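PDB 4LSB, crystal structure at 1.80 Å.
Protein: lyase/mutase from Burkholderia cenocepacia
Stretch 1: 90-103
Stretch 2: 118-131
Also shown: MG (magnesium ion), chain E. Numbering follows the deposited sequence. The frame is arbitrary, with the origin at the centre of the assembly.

Stretch 1 (90-103) LPVSADLENGFGDA
Stretch 2, residues 118-131: GAVGGSIEDATGRA

Two neighbouring parallel strands of one chain, strand 92-95 and a strand that includes Gly121 to Ile124, pair through a backbone ladder that continues past the first strand into a turn, and at its C-terminal end acidic side chains and waters gather beside a magnesium ion. The strand axes run 20° apart and approach to 4.1 Å, and the two stretches bury 712 Å² between them. Register is set by Ser93 with Gly121 (CA to CA 4.3 Å), Ala94 with Gly122 (CA to CA 4.2 Å) and Asp95 with Ser123 (CA to CA 5.2 Å). Strand 92-95 is extended, with phi/psi from -120/122 at Val92 to -76/113 at Asp95; Gly121 (-161/170) and Gly122 (-174/168) are nearly flat, and Ser123 (-112/138) and Ile124 (-123/121) return to ordinary strand values.

Three bonds in the middle of the ladder alternate regularly: Ala94 N donates to Gly121 O (2.8 Å, 169° at the hydrogen), Ser123 N to Ala94 O (2.9 Å) and Leu96 N to Ser123 O (3.2 Å). Before them, Val92 O takes Val120 N (3.1 Å), one residue out of step. After them, Glu125 N bonds Glu97 O at 2.8 Å, where a regular ladder would use Leu96 O; Glu97 lies in a type II' turn from Leu96 to Gly99, closed by Gly99 N to Leu96 O at 2.7 Å. Glu97 takes phi/psi 48/-131, Asn98 -93/20 and Gly99 84/7.

Gly122 lets the backbones close up, with Ala94 O 3.0 Å from Gly122 CA. A CB on Gly122 would lie 2.9 Å from both Leu96 CD1 and Ala94 O, a clash with each. At 84/7 a CB on Gly99 would be jammed against the carbonyl O of Asn98, and Gly99 CA lies 3.7 Å from Ile124 CD1. Three apolar contacts accompany the ladder: Pro91 CB meets Val120 CG2 at 3.7 Å, Ala94 CB meets Ala119 CB at 4.1 Å, and Leu96 CB (chi1 m, chi2 t) meets Ile124 CD1 (chi1 m, chi2 m) at 3.9 Å.

Asp95 and Ser123 direct their side chains to the same face of the sheet. Asp95 (chi1 t) accepts from Glu97 N at OD1, 3.1 Å, bracing the turn. Its OD1 lies 4.2 Å from Glu125 OE1, a pairing of like charges that water 2 bridges by donating to Asp95 OD1 (2.7 Å) and Glu125 OE1 (2.8 Å). Ser123 (chi1 p) places OG 2.6 Å from water 3. Glu97 CB points away from the second stretch, and its carboxylate (chi1 m) binds magnesium through OE2 at 2.1 Å. The metal also holds water 2 (2.4 Å), water 4 (2.2 Å) and water 5 (2.0 Å); water 4 donates to Glu125 OE2 (2.7 Å), so Glu125 (chi1 p, chi2 t) faces the ion through water.

Water 1 links the N-terminal ends, accepting from Val92 N (2.9 Å) and donating to Gly118 O (2.8 Å). Within the turn, Asn98 (chi1 p) packs CB 3.3 Å from Ala127 O and accepts from Phe100 N at OD1 (3.1 Å). At the exposed end of the contact, Asp102 OD2 and Arg130 NH1 form a long salt bridge of 3.7 Å.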

# COMPACT_ATOMS: atom_id res chain seq x y z
N LEU B 90 18.20 2.72 1.30
CA LEU B 90 18.96 1.86 0.43
C LEU B 90 19.09 2.45 -0.97
O LEU B 90 18.24 3.21 -1.41
CB LEU B 90 18.20 0.50 0.30
CG LEU B 90 18.16 -0.40 1.54
CD1 LEU B 90 17.28 -1.66 1.31
CD2 LEU B 90 19.60 -0.74 1.93
N PRO B 91 20.10 2.01 -1.74
CA PRO B 91 20.08 2.30 -3.17
C PRO B 91 18.79 1.90 -3.89
O PRO B 91 18.26 0.82 -3.64
CB PRO B 91 21.27 1.51 -3.73
CG PRO B 91 21.90 0.86 -2.56
CD PRO B 91 21.02 0.93 -1.39
N VAL B 92 18.28 2.80 -4.72
CA VAL B 92 17.04 2.60 -5.46
C VAL B 92 17.28 2.67 -6.97
O VAL B 92 17.79 3.66 -7.49
CB VAL B 92 15.98 3.66 -5.09
CG1 VAL B 92 14.75 3.55 -5.98
CG2 VAL B 92 15.58 3.52 -3.65
N SER B 93 16.91 1.60 -7.65
CA SER B 93 16.85 1.57 -9.09
C SER B 93 15.44 1.85 -9.50
O SER B 93 14.51 1.13 -9.11
CB SER B 93 17.22 0.19 -9.63
OG SER B 93 17.50 0.31 -11.02
N ALA B 94 15.27 2.86 -10.33
CA ALA B 94 13.97 3.32 -10.74
C ALA B 94 13.51 2.75 -12.05
O ALA B 94 14.19 2.82 -13.04
CB ALA B 94 14.01 4.83 -10.85
N ASP B 95 12.29 2.26 -12.05
CA ASP B 95 11.60 1.90 -13.27
C ASP B 95 11.15 3.21 -13.93
O ASP B 95 10.33 3.91 -13.36
CB ASP B 95 10.42 1.05 -12.87
CG ASP B 95 9.57 0.63 -14.03
OD1 ASP B 95 9.84 0.99 -15.21
OD2 ASP B 95 8.63 -0.12 -13.70
N LEU B 96 11.74 3.53 -15.09
CA LEU B 96 11.50 4.81 -15.80
C LEU B 96 10.84 4.56 -17.12
O LEU B 96 10.99 5.33 -18.09
CB LEU B 96 12.81 5.53 -16.00
CG LEU B 96 13.50 5.84 -14.71
CD1 LEU B 96 14.91 6.34 -14.98
CD2 LEU B 96 12.66 6.80 -13.87
N GLU B 97 10.10 3.45 -17.16
CA GLU B 97 9.26 3.09 -18.32
C GLU B 97 10.12 3.22 -19.59
O GLU B 97 11.26 2.77 -19.62
CB GLU B 97 8.04 4.03 -18.38
CG GLU B 97 7.30 4.20 -17.06
CD GLU B 97 6.19 3.18 -16.92
OE1 GLU B 97 5.00 3.58 -16.91
OE2 GLU B 97 6.53 2.00 -16.83
N ASN B 98 9.58 3.90 -20.61
CA ASN B 98 10.33 4.15 -21.86
C ASN B 98 11.06 5.51 -21.84
O ASN B 98 11.42 6.05 -22.90
CB ASN B 98 9.36 4.06 -23.04
CG ASN B 98 8.41 5.24 -23.10
OD1 ASN B 98 8.01 5.80 -22.05
ND2 ASN B 98 8.07 5.65 -24.30
N GLY B 99 11.28 6.08 -20.64
CA GLY B 99 11.86 7.43 -20.50
C GLY B 99 10.81 8.55 -20.61
O GLY B 99 11.17 9.73 -20.62
N PHE B 100 9.52 8.17 -20.69
CA PHE B 100 8.35 9.10 -20.68
C PHE B 100 8.20 9.93 -21.96
O PHE B 100 7.66 11.05 -21.97
CB PHE B 100 8.34 9.97 -19.40
CG PHE B 100 8.30 9.14 -18.15
CD1 PHE B 100 7.11 8.55 -17.76
CD2 PHE B 100 9.44 8.88 -17.45
CE1 PHE B 100 7.08 7.74 -16.65
CE2 PHE B 100 9.42 8.06 -16.32
CZ PHE B 100 8.22 7.51 -15.91
N GLY B 101 8.68 9.37 -23.05
CA GLY B 101 8.71 10.04 -24.32
C GLY B 101 9.53 9.23 -25.30
O GLY B 101 10.31 8.33 -24.92
N ASP B 102 9.35 9.53 -26.57
CA ASP B 102 10.08 8.86 -27.64
C ASP B 102 11.48 9.39 -27.87
O ASP B 102 12.35 8.62 -28.25
CB ASP B 102 9.32 9.01 -28.97
CG ASP B 102 7.92 8.43 -28.91
OD1 ASP B 102 7.67 7.49 -28.13
OD2 ASP B 102 7.07 8.93 -29.65
N ALA B 103 11.68 10.70 -27.73
CA ALA B 103 12.92 11.32 -28.15
C ALA B 103 14.05 11.03 -27.17
O ALA B 103 13.85 11.03 -25.95
CB ALA B 103 12.74 12.84 -28.30
N GLY B 118 17.02 11.02 -6.42
CA GLY B 118 17.79 10.22 -5.52
C GLY B 118 18.11 8.80 -5.95
O GLY B 118 18.80 8.06 -5.25
N ALA B 119 17.62 8.42 -7.12
CA ALA B 119 17.93 7.11 -7.66
C ALA B 119 19.41 7.00 -8.06
O ALA B 119 20.03 7.96 -8.52
CB ALA B 119 17.02 6.78 -8.84
N VAL B 120 19.96 5.81 -7.89
CA VAL B 120 21.31 5.55 -8.33
C VAL B 120 21.34 4.60 -9.51
O VAL B 120 22.39 4.17 -9.97
CB VAL B 120 22.19 5.04 -7.22
CG1 VAL B 120 22.47 6.13 -6.21
CG2 VAL B 120 21.60 3.81 -6.55
N GLY B 121 20.18 4.22 -9.98
CA GLY B 121 20.08 3.46 -11.19
C GLY B 121 18.68 3.56 -11.74
O GLY B 121 17.74 4.05 -11.08
N GLY B 122 18.50 3.09 -12.93
CA GLY B 122 17.14 2.99 -13.50
C GLY B 122 17.10 2.30 -14.84
O GLY B 122 18.14 2.10 -15.45
N SER B 123 15.88 1.96 -15.29
CA SER B 123 15.60 1.23 -16.52
C SER B 123 14.91 2.06 -17.59
O SER B 123 13.96 2.80 -17.30
CB SER B 123 14.71 -0.01 -16.25
OG SER B 123 13.42 0.29 -15.70
N ILE B 124 15.35 1.88 -18.81
CA ILE B 124 14.72 2.49 -19.99
C ILE B 124 14.36 1.36 -20.92
O ILE B 124 15.22 0.63 -21.38
CB ILE B 124 15.63 3.49 -20.71
CG1 ILE B 124 15.97 4.68 -19.82
CG2 ILE B 124 14.97 4.05 -21.97
CD1 ILE B 124 14.80 5.57 -19.37
N GLU B 125 13.07 1.26 -21.21
CA GLU B 125 12.60 0.21 -22.08
C GLU B 125 12.32 0.66 -23.50
O GLU B 125 12.16 1.86 -23.77
CB GLU B 125 11.38 -0.47 -21.48
CG GLU B 125 10.16 0.41 -21.37
CD GLU B 125 9.16 -0.07 -20.32
OE1 GLU B 125 9.52 -0.49 -19.18
OE2 GLU B 125 7.97 0.04 -20.64
N ASP B 126 12.26 -0.31 -24.41
CA ASP B 126 12.01 -0.02 -25.86
C ASP B 126 10.57 -0.27 -26.33
O ASP B 126 10.33 -0.59 -27.48
CB ASP B 126 13.03 -0.78 -26.72
CG ASP B 126 12.98 -2.31 -26.50
OD1 ASP B 126 12.04 -2.73 -25.83
OD2 ASP B 126 13.84 -3.05 -27.01
N ALA B 127 9.61 -0.15 -25.43
CA ALA B 127 8.21 -0.23 -25.76
C ALA B 127 7.72 1.17 -26.03
O ALA B 127 7.90 2.07 -25.22
CB ALA B 127 7.39 -0.87 -24.65
N THR B 128 7.05 1.32 -27.17
CA THR B 128 6.63 2.63 -27.68
C THR B 128 5.32 3.02 -27.02
O THR B 128 5.00 4.21 -26.92
CB THR B 128 6.37 2.53 -29.17
OG1 THR B 128 5.36 1.54 -29.38
CG2 THR B 128 7.61 2.08 -29.92
N GLY B 129 4.54 2.02 -26.61
CA GLY B 129 3.16 2.23 -26.16
C GLY B 129 2.17 2.26 -27.30
O GLY B 129 0.98 2.40 -27.07
N ARG B 130 2.65 2.11 -28.53
CA ARG B 130 1.82 2.11 -29.72
C ARG B 130 1.65 0.67 -30.22
O ARG B 130 2.59 0.06 -30.72
CB ARG B 130 2.43 3.00 -30.79
CG ARG B 130 2.67 4.44 -30.31
CD ARG B 130 3.38 5.36 -31.29
NE ARG B 130 4.36 4.66 -32.14
CZ ARG B 130 5.69 4.80 -32.09
NH1 ARG B 130 6.28 5.62 -31.21
NH2 ARG B 130 6.43 4.09 -32.94
N ALA B 131 0.45 0.13 -30.08
CA ALA B 131 0.10 -1.20 -30.61
C ALA B 131 0.50 -1.43 -32.09
O ALA B 131 0.95 -2.51 -32.44
CB ALA B 131 -1.38 -1.45 -30.44
MG MG E . 5.78 0.06 -16.74
O HOH W 1 19.25 5.48 -4.25
O HOH W 2 8.13 -0.53 -16.72
O HOH W 3 12.02 0.74 -17.83
O HOH W 4 5.92 -0.08 -18.91
O HOH W 5 5.37 -1.90 -16.39